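Local coordinates for intracellular exo-alpha-(1->5)-L-arabinofuranosidase (Bifidobacterium longum, PDB 2Y2W), which hydrolyses terminal non-reducing alpha-L-arabinofuranosyl residues of arabinan and arabinoxylan, helping to break down the plant cell wall, at residues A53-V59 with A441-A447; I393-K397 with D467-T471; V470-E474 with L498-P502. All blocks are in the same frame, centred on the assembly; numbering follows the deposited sequence.

Interaction 1 (A53-V59 with A441-A447); sequences ATPVADV and ARGQAYA
Residues 53-59 lie antiparallel along 441-447, Asp-58 opposite Gln-444 as a non-hydrogen-bonded pair with CA atoms 4.2 Å apart. Backbone hydrogen bonds run from Val-56 N to Ala-445 O (2.6 Å), Ala-445 N to Ala-57 O (2.7 Å) and Val-59 N to Gly-443 O (2.9 Å). Gly-443 has a positive phi (83°), which favours glycine, and Val-56 (phi/psi -72/-57) breaks the extended run ahead of Ala-57. The short, weakly bonded strand 57-58 pairs with strand 444-456, adding a segment from near the N-terminus to the C-terminal beta-sheet. A cis peptide between Ala-53 and Thr-54 bends the chain, and Ala-53 and Pro-55 cradle the Tyr-446 ring (chi1 m): Pro-55 lies over one face in a CH-pi contact, CB 3.7 Å from the centroid, while Ala-53 CB meets the edge at CE1 (3.4 Å). Val-56 (t) touches Ala-445, CB to CB 4.4 Å, and Ala-447 CB, 4.0 Å from Val-56 CG2. Val-59 (p) presses CG1 against the backbone, 3.3 Å from Ala-441 O.

Interaction 2 (I393-K397 with D467-T471); sequences ITLLK and DAVVT
A turn near the C-terminal end of helix 382-397, closed by a hydrogen bond from Lys-397 N to Ile-393 O (2.8 Å), packs against residues 467-471 of the extended strand 462-473. The short axes approach to 7.8 Å and cross at +51°, with the chains running in broadly the same direction. The closest CA pair, Ile-393 and Val-469, is 5.7 Å apart.

Apolar packing dominates. Val-469 (m) points at the helix between Ile-393, Leu-396 and Lys-397: its CG2 lies 3.5 Å from Ile-393 CG1, and its CG1 is 3.9 Å from Leu-396 CB and 3.2 Å from Lys-397 CG. Ile-393 (mt) lies across the strand, with CG2 3.7 Å from Ala-468 C and CD1 3.7 Å from Asp-467 O. Leu-396 (mt) reaches towards Thr-471, with CD2 4.4 Å from Thr-471 CG2.

The polar component lies at the Asp-467 end. Lys-397 curls to that end (chi1 -94°, chi3 91°, both between wells), with CD 3.4 Å from Ala-468 O; its NZ remains 4.4 Å from Asp-467 OD1, beyond a salt bridge. A water links the two segments instead, accepting from Lys-397 NZ (3.1 Å), hydrogen-bonding Thr-394 OG1 (2.8 Å) and donating weakly to Asp-467 OD2 (3.5 Å).

The helix packs obliquely on a face of the sheet, and it joins the catalytic (beta/alpha)8 barrel to the C-terminal beta domain, since helix 382-397 precedes the eighth barrel strand, 402-408. Thr-394 and Leu-395 turn to helix 307-327, while strand 462-473 is held between strands 444-456 and 478-485.

Interaction 3 (V470-E474 with L498-P502); sequences VTWDE and LSGLP
Residues 470-473 are extended as part of strand 462-473, and the chain turns at Glu-474; residues 498-502 form an irregular loop with a classic gamma turn at Ser-499 (phi/psi 61/-68), closed by Gly-500 N to Leu-498 O (2.6 Å). The backbones stand apart, CA distances falling from 8.8 Å (Val-470 to Leu-498) to 7.6 Å (Trp-472 to Leu-501) and 6.2 Å (Glu-474 to Pro-502), so mainly side chains span the gap. Trp-472 (chi1 t, chi2 -110°) offers a ring face to Leu-501 (mt), whose CB sits 4.1 Å from the five-membered-ring centroid in a CH-pi contact. Leu-501 CD2 also approaches Trp-472 CB (3.8 Å) and Val-470 CG1 (4.2 Å). Leu-498 CD1 reaches Val-470 CG1 at 4.4 Å. Pro-502 lies at the indole edge, its C 3.4 Å from Trp-472 NE1, and its CB is 3.8 Å from Glu-474 CD. The loop lies over the sheet face bearing Val-470 and Trp-472, where Phe-564 of strand 558-564 and Tyr-446 of strand 444-456 complete the apolar cluster.

In the fold
Strands 444-456 and 462-473, neighbours in the C-terminal sheet, bring the three contacts together. Interaction 2 is the buried one, where a helix of the barrel covers the sheet with mostly apolar side chains and a bridging water. Interaction 1 is partly buried and combines backbone hydrogen bonds with packing of Ala-53 and Pro-55 around a tyrosine ring. Interaction 3, on the surface, depends chiefly on aromatic and aliphatic side-chain packing. Interactions 2 and 3 share Val-470 and Thr-471; Val-469 turns to the helix, whereas Val-470 turns to the loop. Interaction 1 meets both: Tyr-446 N probably bonds to Val-470 O (2.6 Å), and Val-56 CG1 packs on Lys-397 O (3.3 Å).

Interaction 1 (A53-V59 with A441-A447)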
# COMPACT_ATOMS: atom_id res chain seq x y z
N ALA D 53 -36.37 9.94 -38.09
CA ALA D 53 -35.41 9.74 -37.01
C ALA D 53 -35.99 10.38 -35.74
O ALA D 53 -36.65 11.42 -35.86
CB ALA D 53 -34.08 10.37 -37.38
N THR D 54 -35.79 9.84 -34.53
CA THR D 54 -34.84 8.77 -34.10
C THR D 54 -33.38 9.22 -34.00
O THR D 54 -32.55 8.87 -34.85
CB THR D 54 -35.02 7.36 -34.78
OG1 THR D 54 -34.39 7.35 -36.07
CG2 THR D 54 -36.50 6.96 -34.88
N PRO D 55 -33.05 9.98 -32.93
CA PRO D 55 -31.72 10.55 -32.72
C PRO D 55 -30.78 9.60 -31.99
O PRO D 55 -31.19 8.53 -31.54
CB PRO D 55 -32.00 11.78 -31.85
CG PRO D 55 -33.45 11.67 -31.40
CD PRO D 55 -33.96 10.33 -31.83
N VAL D 56 -29.52 10.00 -31.89
CA VAL D 56 -28.53 9.28 -31.10
C VAL D 56 -28.83 9.51 -29.61
O VAL D 56 -29.04 8.55 -28.86
CB VAL D 56 -27.08 9.73 -31.43
CG1 VAL D 56 -26.06 8.92 -30.64
CG2 VAL D 56 -26.81 9.60 -32.93
N ALA D 57 -28.87 10.78 -29.21
CA ALA D 57 -29.10 11.19 -27.82
C ALA D 57 -29.23 12.70 -27.71
O ALA D 57 -28.93 13.43 -28.66
CB ALA D 57 -27.95 10.71 -26.94
N ASP D 58 -29.67 13.17 -26.54
CA ASP D 58 -29.57 14.58 -26.19
C ASP D 58 -28.10 14.90 -25.94
O ASP D 58 -27.41 14.14 -25.26
CB ASP D 58 -30.41 14.90 -24.94
CG ASP D 58 -29.93 14.15 -23.70
OD1 ASP D 58 -29.77 12.91 -23.77
OD2 ASP D 58 -29.70 14.81 -22.67
N VAL D 59 -27.62 16.00 -26.50
CA VAL D 59 -26.21 16.36 -26.38
C VAL D 59 -25.85 16.78 -24.96
O VAL D 59 -26.41 17.75 -24.44
CB VAL D 59 -25.77 17.42 -27.43
CG1 VAL D 59 -26.71 18.62 -27.44
CG2 VAL D 59 -24.32 17.87 -27.19
N ALA D 441 -24.20 23.25 -30.95
CA ALA D 441 -24.66 21.86 -30.91
C ALA D 441 -25.57 21.63 -29.71
O ALA D 441 -25.12 21.20 -28.64
CB ALA D 441 -23.48 20.90 -30.91
N ARG D 442 -26.85 21.94 -29.88
CA ARG D 442 -27.84 21.84 -28.81
C ARG D 442 -28.97 20.87 -29.17
O ARG D 442 -29.18 20.55 -30.34
CB ARG D 442 -28.42 23.22 -28.49
CG ARG D 442 -27.43 24.23 -27.92
CD ARG D 442 -26.97 23.85 -26.51
NE ARG D 442 -26.52 25.02 -25.75
CZ ARG D 442 -25.29 25.53 -25.79
NH1 ARG D 442 -24.36 24.99 -26.57
NH2 ARG D 442 -24.99 26.59 -25.06
N GLY D 443 -29.68 20.41 -28.14
CA GLY D 443 -30.85 19.56 -28.32
C GLY D 443 -30.50 18.09 -28.51
O GLY D 443 -29.89 17.47 -27.63
N GLN D 444 -30.90 17.55 -29.65
CA GLN D 444 -30.67 16.14 -29.98
C GLN D 444 -29.60 15.98 -31.06
O GLN D 444 -29.45 16.84 -31.93
CB GLN D 444 -31.98 15.48 -30.44
CG GLN D 444 -33.07 15.37 -29.37
CD GLN D 444 -32.95 14.13 -28.49
OE1 GLN D 444 -32.11 13.26 -28.73
NE2 GLN D 444 -33.79 14.05 -27.47
N ALA D 445 -28.86 14.87 -30.99
CA ALA D 445 -27.82 14.56 -31.96
C ALA D 445 -28.30 13.50 -32.94
O ALA D 445 -28.79 12.44 -32.54
CB ALA D 445 -26.54 14.12 -31.27
N TYR D 446 -28.15 13.78 -34.23
CA TYR D 446 -28.59 12.88 -35.29
C TYR D 446 -27.42 12.43 -36.16
O TYR D 446 -26.55 13.24 -36.50
CB TYR D 446 -29.65 13.56 -36.17
CG TYR D 446 -31.01 13.68 -35.53
CD1 TYR D 446 -31.94 12.65 -35.63
CD2 TYR D 446 -31.38 14.84 -34.84
CE1 TYR D 446 -33.21 12.76 -35.05
CE2 TYR D 446 -32.64 14.96 -34.25
CZ TYR D 446 -33.55 13.91 -34.36
OH TYR D 446 -34.79 14.01 -33.79
N ALA D 447 -27.40 11.15 -36.50
CA ALA D 447 -26.39 10.60 -37.40
C ALA D 447 -26.98 10.41 -38.80
O ALA D 447 -27.66 9.41 -39.06
CB ALA D 447 -25.85 9.28 -36.85

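Interaction 2 (I393-K397 with D467-T471)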
# COMPACT_ATOMS: atom_id res chain seq x y z
N ILE D 393 -17.17 15.45 -34.26
CA ILE D 393 -18.29 14.83 -34.99
C ILE D 393 -18.53 13.39 -34.53
O ILE D 393 -19.68 13.01 -34.28
CB ILE D 393 -18.07 14.90 -36.54
CG1 ILE D 393 -18.28 16.34 -37.04
CG2 ILE D 393 -18.99 13.92 -37.28
CD1 ILE D 393 -17.77 16.60 -38.45
N THR D 394 -17.46 12.61 -34.41
CA THR D 394 -17.55 11.23 -33.93
C THR D 394 -18.05 11.19 -32.48
O THR D 394 -18.84 10.31 -32.12
CB THR D 394 -16.20 10.48 -34.04
OG1 THR D 394 -15.76 10.50 -35.41
CG2 THR D 394 -16.32 9.03 -33.59
N LEU D 395 -17.60 12.15 -31.68
CA LEU D 395 -18.05 12.27 -30.29
C LEU D 395 -19.54 12.57 -30.22
O LEU D 395 -20.26 11.97 -29.43
CB LEU D 395 -17.24 13.35 -29.55
CG LEU D 395 -15.80 13.04 -29.13
CD1 LEU D 395 -15.08 14.32 -28.74
CD2 LEU D 395 -15.75 12.02 -27.99
N LEU D 396 -20.00 13.49 -31.07
CA LEU D 396 -21.41 13.84 -31.17
C LEU D 396 -22.25 12.69 -31.74
O LEU D 396 -23.38 12.47 -31.31
CB LEU D 396 -21.61 15.12 -31.99
CG LEU D 396 -21.25 16.45 -31.32
CD1 LEU D 396 -21.09 17.56 -32.34
CD2 LEU D 396 -22.30 16.84 -30.29
N LYS D 397 -21.68 11.95 -32.69
CA LYS D 397 -22.35 10.78 -33.27
C LYS D 397 -22.47 9.62 -32.28
O LYS D 397 -23.27 8.71 -32.49
CB LYS D 397 -21.64 10.32 -34.55
CG LYS D 397 -22.23 10.90 -35.83
CD LYS D 397 -21.24 10.89 -37.00
CE LYS D 397 -21.33 9.62 -37.83
NZ LYS D 397 -20.73 8.44 -37.15
N ASP D 467 -17.67 13.10 -43.60
CA ASP D 467 -18.20 12.69 -42.30
C ASP D 467 -18.94 13.88 -41.68
O ASP D 467 -18.44 15.01 -41.73
CB ASP D 467 -17.05 12.23 -41.40
CG ASP D 467 -17.54 11.52 -40.14
OD1 ASP D 467 -18.68 11.02 -40.13
OD2 ASP D 467 -16.75 11.44 -39.17
N ALA D 468 -20.12 13.63 -41.10
CA ALA D 468 -20.99 14.71 -40.63
C ALA D 468 -21.92 14.37 -39.45
O ALA D 468 -22.28 13.21 -39.25
CB ALA D 468 -21.81 15.28 -41.79
N VAL D 469 -22.29 15.40 -38.68
CA VAL D 469 -23.32 15.31 -37.64
C VAL D 469 -24.39 16.39 -37.78
O VAL D 469 -24.12 17.48 -38.28
CB VAL D 469 -22.76 15.46 -36.19
CG1 VAL D 469 -22.28 14.14 -35.66
CG2 VAL D 469 -21.67 16.53 -36.12
N VAL D 470 -25.60 16.08 -37.32
CA VAL D 470 -26.68 17.05 -37.26
C VAL D 470 -27.20 17.17 -35.83
O VAL D 470 -27.60 16.17 -35.22
CB VAL D 470 -27.85 16.68 -38.22
CG1 VAL D 470 -28.97 17.71 -38.13
CG2 VAL D 470 -27.35 16.57 -39.66
N THR D 471 -27.18 18.39 -35.30
CA THR D 471 -27.79 18.67 -34.00
C THR D 471 -29.03 19.55 -34.19
O THR D 471 -29.02 20.50 -34.97
CB THR D 471 -26.81 19.33 -33.00
OG1 THR D 471 -26.07 20.37 -33.66
CG2 THR D 471 -25.84 18.29 -32.46
O HOH W 1 -17.75 9.13 -36.75

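Interaction 3 (V470-E474 with L498-P502)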
# COMPACT_ATOMS: atom_id res chain seq x y z
N VAL D 470 -25.60 16.08 -37.32
CA VAL D 470 -26.68 17.05 -37.26
C VAL D 470 -27.20 17.17 -35.83
O VAL D 470 -27.60 16.17 -35.22
CB VAL D 470 -27.85 16.68 -38.22
CG1 VAL D 470 -28.97 17.71 -38.13
CG2 VAL D 470 -27.35 16.57 -39.66
N THR D 471 -27.18 18.39 -35.30
CA THR D 471 -27.79 18.67 -34.00
C THR D 471 -29.03 19.55 -34.19
O THR D 471 -29.02 20.50 -34.97
CB THR D 471 -26.81 19.33 -33.00
OG1 THR D 471 -26.07 20.37 -33.66
CG2 THR D 471 -25.84 18.29 -32.46
N TRP D 472 -30.09 19.22 -33.46
CA TRP D 472 -31.40 19.82 -33.67
C TRP D 472 -32.20 19.99 -32.38
O TRP D 472 -32.41 19.02 -31.64
CB TRP D 472 -32.19 18.99 -34.69
CG TRP D 472 -33.62 19.40 -34.90
CD1 TRP D 472 -34.73 18.71 -34.52
CD2 TRP D 472 -34.09 20.58 -35.56
NE1 TRP D 472 -35.86 19.39 -34.89
CE2 TRP D 472 -35.50 20.54 -35.53
CE3 TRP D 472 -33.45 21.68 -36.16
CZ2 TRP D 472 -36.29 21.55 -36.09
CZ3 TRP D 472 -34.24 22.68 -36.71
CH2 TRP D 472 -35.65 22.61 -36.67
N ASP D 473 -32.64 21.22 -32.13
CA ASP D 473 -33.52 21.54 -31.01
C ASP D 473 -34.95 21.68 -31.54
O ASP D 473 -35.24 22.58 -32.34
CB ASP D 473 -33.07 22.83 -30.31
CG ASP D 473 -33.60 22.95 -28.89
OD1 ASP D 473 -34.82 22.82 -28.68
OD2 ASP D 473 -32.78 23.21 -27.98
N GLU D 474 -35.83 20.79 -31.09
CA GLU D 474 -37.23 20.75 -31.54
C GLU D 474 -38.05 21.92 -30.99
O GLU D 474 -39.16 22.18 -31.47
CB GLU D 474 -37.86 19.41 -31.16
CG GLU D 474 -39.06 19.00 -32.01
CD GLU D 474 -39.76 17.75 -31.51
OE1 GLU D 474 -39.09 16.86 -30.94
OE2 GLU D 474 -41.00 17.65 -31.69
N LEU D 498 -32.12 17.89 -45.19
CA LEU D 498 -32.57 17.67 -43.81
C LEU D 498 -33.88 16.88 -43.78
O LEU D 498 -33.87 15.67 -43.51
CB LEU D 498 -32.70 19.00 -43.04
CG LEU D 498 -31.45 19.82 -42.67
CD1 LEU D 498 -30.33 18.96 -42.07
CD2 LEU D 498 -30.92 20.65 -43.84
N SER D 499 -34.99 17.56 -44.06
CA SER D 499 -36.32 16.94 -44.21
C SER D 499 -36.86 16.22 -42.96
O SER D 499 -37.83 16.67 -42.35
CB SER D 499 -36.36 16.01 -45.44
OG SER D 499 -37.59 15.31 -45.54
N GLY D 500 -36.21 15.12 -42.58
CA GLY D 500 -36.69 14.25 -41.51
C GLY D 500 -36.65 14.80 -40.09
O GLY D 500 -37.01 14.10 -39.14
N LEU D 501 -36.23 16.06 -39.95
CA LEU D 501 -36.16 16.71 -38.64
C LEU D 501 -37.53 17.18 -38.16
O LEU D 501 -38.26 17.84 -38.91
CB LEU D 501 -35.18 17.89 -38.68
CG LEU D 501 -33.69 17.60 -38.90
CD1 LEU D 501 -32.95 18.87 -39.23
CD2 LEU D 501 -33.06 16.91 -37.69
N PRO D 502 -37.88 16.84 -36.90
CA PRO D 502 -39.14 17.28 -36.29
C PRO D 502 -39.08 18.75 -35.88
O PRO D 502 -40.12 19.40 -35.75
CB PRO D 502 -39.26 16.40 -35.04
CG PRO D 502 -38.21 15.33 -35.19
CD PRO D 502 -37.13 15.96 -36.00